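Long-range contacts in biotin binding protein A (Gallus gallus, PDB 2C1Q), which binds biotin at the end of its beta barrel, probably in each of the four subunits, like other avidin-family proteins: residues 79-84 / 97-102; 92-97 / 119-124. All coordinates share one frame; numbering follows the deposited sequence.

Interaction 1. Residues 79-84 / 97-102. With BTN (biotin), chain B.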
loop_
_atom_site.group_PDB
_atom_site.type_symbol
_atom_site.label_atom_id
_atom_site.label_comp_id
_atom_site.label_asym_id
_atom_site.label_seq_id
_atom_site.Cartn_x
_atom_site.Cartn_y
_atom_site.Cartn_z
ATOM N N THR A 79 12.005 -3.217 6.335
ATOM C CA THR A 79 11.449 -2.534 5.169
ATOM C C THR A 79 11.820 -3.263 3.911
ATOM O O THR A 79 12.949 -3.751 3.778
ATOM C CB THR A 79 11.928 -1.072 5.021
ATOM O OG1 THR A 79 11.585 -0.337 6.188
ATOM C CG2 THR A 79 11.203 -0.397 3.829
ATOM N N VAL A 80 10.889 -3.302 2.957
ATOM C CA VAL A 80 11.218 -3.777 1.619
ATOM C C VAL A 80 10.932 -2.673 0.635
ATOM O O VAL A 80 10.014 -1.928 0.818
ATOM C CB VAL A 80 10.440 -5.057 1.217
ATOM C CG1 VAL A 80 10.945 -6.201 2.007
ATOM C CG2 VAL A 80 8.923 -4.854 1.376
ATOM N N PHE A 81 11.747 -2.559 -0.397
ATOM C CA PHE A 81 11.608 -1.472 -1.333
ATOM C C PHE A 81 11.517 -2.154 -2.682
ATOM O O PHE A 81 12.225 -3.118 -2.938
ATOM C CB PHE A 81 12.868 -0.659 -1.356
ATOM C CG PHE A 81 13.017 0.330 -0.245
ATOM C CD1 PHE A 81 12.751 1.695 -0.476
ATOM C CD2 PHE A 81 13.528 -0.066 0.999
ATOM C CE1 PHE A 81 12.934 2.656 0.546
ATOM C CE2 PHE A 81 13.727 0.873 2.027
ATOM C CZ PHE A 81 13.433 2.252 1.803
ATOM N N VAL A 82 10.683 -1.640 -3.558
ATOM C CA VAL A 82 10.605 -2.173 -4.899
ATOM C C VAL A 82 10.584 -0.974 -5.894
ATOM O O VAL A 82 9.998 0.092 -5.601
ATOM C CB VAL A 82 9.428 -3.188 -4.998
ATOM C CG1 VAL A 82 8.053 -2.485 -4.912
ATOM C CG2 VAL A 82 9.541 -4.081 -6.236
ATOM N N GLY A 83 11.280 -1.117 -7.033
ATOM C CA GLY A 83 11.490 0.011 -7.915
ATOM C C GLY A 83 12.036 -0.266 -9.298
ATOM O O GLY A 83 12.220 -1.413 -9.679
ATOM N N GLN A 84 12.236 0.823 -10.044
ATOM C CA GLN A 84 12.826 0.849 -11.369
ATOM C C GLN A 84 13.616 2.158 -11.476
ATOM O O GLN A 84 13.235 3.169 -10.888
ATOM C CB GLN A 84 11.735 0.816 -12.432
ATOM C CG GLN A 84 12.224 0.639 -13.868
ATOM C CD GLN A 84 11.074 0.549 -14.834
ATOM O OE1 GLN A 84 9.965 0.204 -14.448
ATOM N NE2 GLN A 84 11.327 0.845 -16.096
ATOM N N MET A 97 10.707 4.238 -6.247
ATOM C CA MET A 97 10.553 3.129 -5.307
ATOM C C MET A 97 9.286 3.249 -4.498
ATOM O O MET A 97 8.816 4.333 -4.244
ATOM C CB MET A 97 11.749 3.012 -4.371
ATOM C CG MET A 97 13.056 2.743 -5.121
ATOM S SD MET A 97 14.269 1.757 -4.281
ATOM C CE MET A 97 13.702 0.083 -4.776
ATOM N N ALA A 98 8.707 2.103 -4.165
ATOM C CA ALA A 98 7.583 2.027 -3.258
ATOM C C ALA A 98 8.086 1.064 -2.214
ATOM O O ALA A 98 8.959 0.225 -2.499
ATOM C CB ALA A 98 6.316 1.476 -3.970
ATOM N N TRP A 99 7.585 1.215 -0.990
ATOM C CA TRP A 99 8.112 0.463 0.134
ATOM C C TRP A 99 7.042 0.112 1.145
ATOM O O TRP A 99 5.989 0.734 1.195
ATOM C CB TRP A 99 9.261 1.235 0.816
ATOM C CG TRP A 99 8.919 2.632 1.321
ATOM C CD1 TRP A 99 9.297 3.822 0.737
ATOM C CD2 TRP A 99 8.196 2.992 2.537
ATOM N NE1 TRP A 99 8.830 4.887 1.503
ATOM C CE2 TRP A 99 8.157 4.405 2.599
ATOM C CE3 TRP A 99 7.570 2.251 3.568
ATOM C CZ2 TRP A 99 7.511 5.092 3.632
ATOM C CZ3 TRP A 99 6.963 2.933 4.606
ATOM C CH2 TRP A 99 6.922 4.338 4.630
ATOM N N LEU A 100 7.327 -0.920 1.930
ATOM C CA LEU A 100 6.486 -1.315 3.058
ATOM C C LEU A 100 7.385 -1.454 4.262
ATOM O O LEU A 100 8.406 -2.130 4.198
ATOM C CB LEU A 100 5.807 -2.663 2.818
ATOM C CG LEU A 100 4.823 -2.797 1.646
ATOM C CD1 LEU A 100 4.481 -4.277 1.413
ATOM C CD2 LEU A 100 3.562 -1.980 1.838
ATOM N N LEU A 101 7.006 -0.817 5.353
ATOM C CA LEU A 101 7.765 -0.920 6.592
ATOM C C LEU A 101 6.927 -1.753 7.532
ATOM O O LEU A 101 5.806 -1.381 7.846
ATOM C CB LEU A 101 8.011 0.461 7.177
ATOM C CG LEU A 101 8.436 0.597 8.659
ATOM C CD1 LEU A 101 9.675 -0.207 8.988
ATOM C CD2 LEU A 101 8.723 2.089 8.960
ATOM N N ARG A 102 7.490 -2.857 8.005
ATOM C CA ARG A 102 6.756 -3.816 8.840
ATOM C C ARG A 102 7.310 -3.778 10.246
ATOM O O ARG A 102 8.464 -4.140 10.453
ATOM C CB ARG A 102 6.944 -5.230 8.309
ATOM C CG ARG A 102 6.247 -6.350 9.141
ATOM C CD ARG A 102 4.923 -6.444 8.593
ATOM N NE ARG A 102 4.033 -7.455 9.135
ATOM C CZ ARG A 102 3.069 -7.964 8.379
ATOM N NH1 ARG A 102 2.984 -7.581 7.093
ATOM N NH2 ARG A 102 2.230 -8.841 8.868
HETATM C C11 BTN B . 12.021 2.020 11.606
HETATM O O11 BTN B . 11.431 1.082 12.217
HETATM O O12 BTN B . 11.630 3.186 11.808
HETATM C C10 BTN B . 13.216 1.763 10.686
HETATM C C9 BTN B . 13.618 3.005 9.883
HETATM C C8 BTN B . 12.768 2.984 8.604
HETATM C C7 BTN B . 12.948 4.209 7.725
HETATM C C2 BTN B . 11.916 4.215 6.591
HETATM S S1 BTN B . 12.111 2.948 5.469
HETATM C C6 BTN B . 11.081 3.850 4.310
HETATM C C5 BTN B . 11.287 5.326 4.481
HETATM N N1 BTN B . 12.296 5.694 3.516
HETATM C C3 BTN B . 13.425 5.986 4.137
HETATM O O3 BTN B . 14.559 6.371 3.440
HETATM N N2 BTN B . 13.331 5.862 5.470
HETATM C C4 BTN B . 11.974 5.534 5.831
#
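Thr79-Gln84 and Met97-Arg102 run antiparallel, their short axes 4.5 Å apart at closest, and two reciprocal pairs of N-H...O=C bonds, Val80 with Leu100 and Val82 with Ala98, fix the register. Phe81-Trp99 lies between them, and Thr79-Leu101 and Gly83-Met97 flank them; these three are non-hydrogen-bonded pairs, and their side chains, where present, line the barrel interior. The Phe81 ring leans beside the Trp99 side chain: Trp99 CB stands over one face, 3.7 Å from Phe81 CD1, while the two ring planes are inclined at 51°. From the other direction Met97 comes in across Phe81 at about a right angle. Its side chain kinks twice and folds back to bring CE 3.6 Å from Phe81 CB and the sulfur obliquely to the ring, a Met-aromatic contact; CE also lies against the backbone N of Gly83, and Met97 CG lies close to where a side chain at Gly83 would begin. These are neighbouring strands of the avidin-type eight-stranded antiparallel barrel, here joined as a hairpin, and biotin sits in its end. With chi1 at 57° the Trp99 indole rises between its own N and C and lies against the ligand: biotin C6 rests over the centre of its face, 3.4 Å from Trp99 CE2. Phe81 CZ meets the same carbon at 3.8 Å. Thr79 OG1, hydrogen-bonded to Trp72, approaches biotin S1 to 3.4 Å and touches Leu101 CD1. On the outer side of the sheet, Val80 CG2 packs on Leu100 CB at 4.1 Å; Val80 meets Val80 of the second subunit, and Leu100 meets Trp99 of that subunit.

Interaction 2. Residues 92-97 / 119-124. With BTN (biotin), chain B.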
loop_
_atom_site.group_PDB
_atom_site.type_symbol
_atom_site.label_atom_id
_atom_site.label_comp_id
_atom_site.label_asym_id
_atom_site.label_seq_id
_atom_site.Cartn_x
_atom_site.Cartn_y
_atom_site.Cartn_z
ATOM N N LYS A 92 20.153 12.470 -16.260
ATOM C CA LYS A 92 19.926 12.304 -14.821
ATOM C C LYS A 92 19.141 11.018 -14.509
ATOM O O LYS A 92 18.074 10.775 -15.087
ATOM C CB LYS A 92 19.196 13.524 -14.268
ATOM C CG LYS A 92 19.115 13.612 -12.753
ATOM C CD LYS A 92 17.931 14.493 -12.351
ATOM C CE LYS A 92 18.055 15.012 -10.912
ATOM N NZ LYS A 92 16.882 15.862 -10.551
ATOM N N GLU A 93 19.696 10.221 -13.591
ATOM C CA GLU A 93 19.157 8.932 -13.150
ATOM C C GLU A 93 18.277 9.095 -11.928
ATOM O O GLU A 93 18.597 9.873 -11.037
ATOM C CB GLU A 93 20.300 7.987 -12.771
ATOM C CG GLU A 93 21.178 7.546 -13.943
ATOM C CD GLU A 93 22.593 7.244 -13.527
ATOM O OE1 GLU A 93 23.252 8.141 -12.978
ATOM O OE2 GLU A 93 23.050 6.103 -13.728
ATOM N N MET A 94 17.188 8.330 -11.869
ATOM C CA MET A 94 16.314 8.353 -10.697
ATOM C C MET A 94 15.759 6.982 -10.421
ATOM O O MET A 94 15.269 6.338 -11.324
ATOM C CB MET A 94 15.130 9.305 -10.914
ATOM C CG MET A 94 15.497 10.653 -11.549
ATOM S SD MET A 94 14.028 11.622 -11.880
ATOM C CE MET A 94 13.815 12.396 -10.275
ATOM N N LEU A 95 15.827 6.552 -9.164
ATOM C CA LEU A 95 15.132 5.343 -8.724
ATOM C C LEU A 95 13.752 5.702 -8.154
ATOM O O LEU A 95 13.650 6.428 -7.165
ATOM C CB LEU A 95 15.947 4.600 -7.652
ATOM C CG LEU A 95 17.420 4.305 -7.955
ATOM C CD1 LEU A 95 18.073 3.703 -6.719
ATOM C CD2 LEU A 95 17.545 3.378 -9.156
ATOM N N GLU A 96 12.711 5.195 -8.804
ATOM C CA GLU A 96 11.334 5.296 -8.324
ATOM C C GLU A 96 11.021 4.043 -7.530
ATOM O O GLU A 96 11.049 2.927 -8.088
ATOM C CB GLU A 96 10.341 5.406 -9.491
ATOM C CG GLU A 96 10.539 6.601 -10.387
ATOM C CD GLU A 96 10.168 7.933 -9.718
ATOM O OE1 GLU A 96 9.416 7.963 -8.691
ATOM O OE2 GLU A 96 10.649 8.953 -10.241
ATOM N N MET A 97 10.707 4.238 -6.247
ATOM C CA MET A 97 10.553 3.129 -5.307
ATOM C C MET A 97 9.286 3.249 -4.498
ATOM O O MET A 97 8.816 4.333 -4.244
ATOM C CB MET A 97 11.749 3.012 -4.371
ATOM C CG MET A 97 13.056 2.743 -5.121
ATOM S SD MET A 97 14.269 1.757 -4.281
ATOM C CE MET A 97 13.702 0.083 -4.776
ATOM N N THR A 119 6.365 5.987 -0.753
ATOM C CA THR A 119 7.246 5.966 -1.922
ATOM C C THR A 119 8.511 6.771 -1.625
ATOM O O THR A 119 8.517 7.593 -0.705
ATOM C CB THR A 119 6.514 6.555 -3.162
ATOM O OG1 THR A 119 5.992 7.836 -2.835
ATOM C CG2 THR A 119 5.308 5.654 -3.603
ATOM N N ASN A 120 9.581 6.542 -2.387
ATOM C CA ASN A 120 10.802 7.370 -2.305
ATOM C C ASN A 120 11.331 7.596 -3.715
ATOM O O ASN A 120 11.056 6.806 -4.604
ATOM C CB ASN A 120 11.892 6.687 -1.462
ATOM C CG ASN A 120 11.695 6.876 0.039
ATOM O OD1 ASN A 120 11.994 5.991 0.840
ATOM N ND2 ASN A 120 11.240 8.056 0.428
ATOM N N VAL A 121 12.046 8.700 -3.927
ATOM C CA VAL A 121 12.735 8.939 -5.203
ATOM C C VAL A 121 14.201 9.118 -4.869
ATOM O O VAL A 121 14.538 9.946 -4.035
ATOM C CB VAL A 121 12.229 10.188 -5.952
ATOM C CG1 VAL A 121 12.901 10.282 -7.366
ATOM C CG2 VAL A 121 10.736 10.117 -6.140
ATOM N N PHE A 122 15.062 8.309 -5.474
ATOM C CA PHE A 122 16.506 8.398 -5.193
ATOM C C PHE A 122 17.235 8.986 -6.385
ATOM O O PHE A 122 16.917 8.674 -7.528
ATOM C CB PHE A 122 17.137 7.028 -4.907
ATOM C CG PHE A 122 16.633 6.344 -3.672
ATOM C CD1 PHE A 122 17.423 6.266 -2.539
ATOM C CD2 PHE A 122 15.391 5.743 -3.654
ATOM C CE1 PHE A 122 16.974 5.598 -1.410
ATOM C CE2 PHE A 122 14.931 5.121 -2.534
ATOM C CZ PHE A 122 15.723 5.024 -1.416
ATOM N N THR A 123 18.232 9.811 -6.111
ATOM C CA THR A 123 19.157 10.196 -7.166
ATOM C C THR A 123 20.581 9.876 -6.715
ATOM O O THR A 123 20.843 9.705 -5.505
ATOM C CB THR A 123 18.968 11.685 -7.594
ATOM O OG1 THR A 123 19.082 12.523 -6.449
ATOM C CG2 THR A 123 17.585 11.899 -8.225
ATOM N N ARG A 124 21.484 9.742 -7.686
ATOM C CA ARG A 124 22.875 9.378 -7.413
ATOM C C ARG A 124 23.626 10.515 -6.711
ATOM O O ARG A 124 23.572 11.643 -7.180
ATOM C CB ARG A 124 23.563 9.029 -8.722
ATOM C CG ARG A 124 24.692 8.097 -8.551
ATOM C CD ARG A 124 25.371 7.818 -9.843
ATOM N NE ARG A 124 24.750 6.779 -10.661
ATOM C CZ ARG A 124 24.709 5.472 -10.385
ATOM N NH1 ARG A 124 25.181 4.980 -9.238
ATOM N NH2 ARG A 124 24.139 4.661 -11.262
HETATM C C11 BTN B . 12.021 2.020 11.606
HETATM O O11 BTN B . 11.431 1.082 12.217
HETATM O O12 BTN B . 11.630 3.186 11.808
HETATM C C10 BTN B . 13.216 1.763 10.686
HETATM C C9 BTN B . 13.618 3.005 9.883
HETATM C C8 BTN B . 12.768 2.984 8.604
HETATM C C7 BTN B . 12.948 4.209 7.725
HETATM C C2 BTN B . 11.916 4.215 6.591
HETATM S S1 BTN B . 12.111 2.948 5.469
HETATM C C6 BTN B . 11.081 3.850 4.310
HETATM C C5 BTN B . 11.287 5.326 4.481
HETATM N N1 BTN B . 12.296 5.694 3.516
HETATM C C3 BTN B . 13.425 5.986 4.137
HETATM O O3 BTN B . 14.559 6.371 3.440
HETATM N N2 BTN B . 13.331 5.862 5.470
HETATM C C4 BTN B . 11.974 5.534 5.831
HETATM O O HOH W 1 20.812 11.070 -10.148
HETATM O O HOH W 2 8.497 6.851 -6.438
#
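Leu95 and Phe122, a hydrogen-bonded antiparallel pair, meet with their CB atoms 3.9 Å apart inside the barrel, and Leu95 CD1 closes on Phe122 CB as well. With CG turned away from its carbonyl carbon (chi1 -64°), the Phe122 ring lies toward Met97, whose SD is placed obliquely 3.8 Å from Phe122 CE2, a second Met-aromatic contact for this sulfur. On the other side of the sheet, Met94 CE touches Val121 CG1 at 3.7 Å, and Glu96 lies alongside Val121. At the inner end, Asn120 OD1 accepts a nearly straight bond (172°) from biotin N1, 2.7 Å away; its ND2 is held by Glu14. At the far end Arg124 grips Glu93 side-on: NE bonds OE1 and NH2 bonds OE2, both at 3.1 Å. Both oxygens lie close to the guanidinium plane, but the nitrogens come from above the carboxylate, the two planes being 50° apart. Cys5 N also bonds Glu93 OE2, and Arg124 NH2 also bonds Glu6 O, tying the N-terminal segment to the salt bridge. Strand 93-102 is flanked here by strand 78-87, and strand 115-124 by strand 9-13, where Thr123 bonds Arg12 through the backbone.

How the interactions relate
From the N terminus the chain passes through five strands before residues 79-84, then turns back so that interaction 1 closes a short hairpin loop with 97-102. Interaction 2 pairs the start of that same returning strand, 92-97, with 119-124, closing a longer loop of 21 residues that holds the rest of strand 93-102 and the start of strand 115-124. The order 79-84, 92-97, 97-102, 119-124 makes the two contacts cross, sharing Met97, and their centres lie 12 Å apart. Strand 93-102 is thus the middle member of three, with 78-87 along one edge and 115-124 along the other. Gln84 O and Glu96 N, 3.0 Å apart, probably bond between the contacts, and both contacts reach biotin.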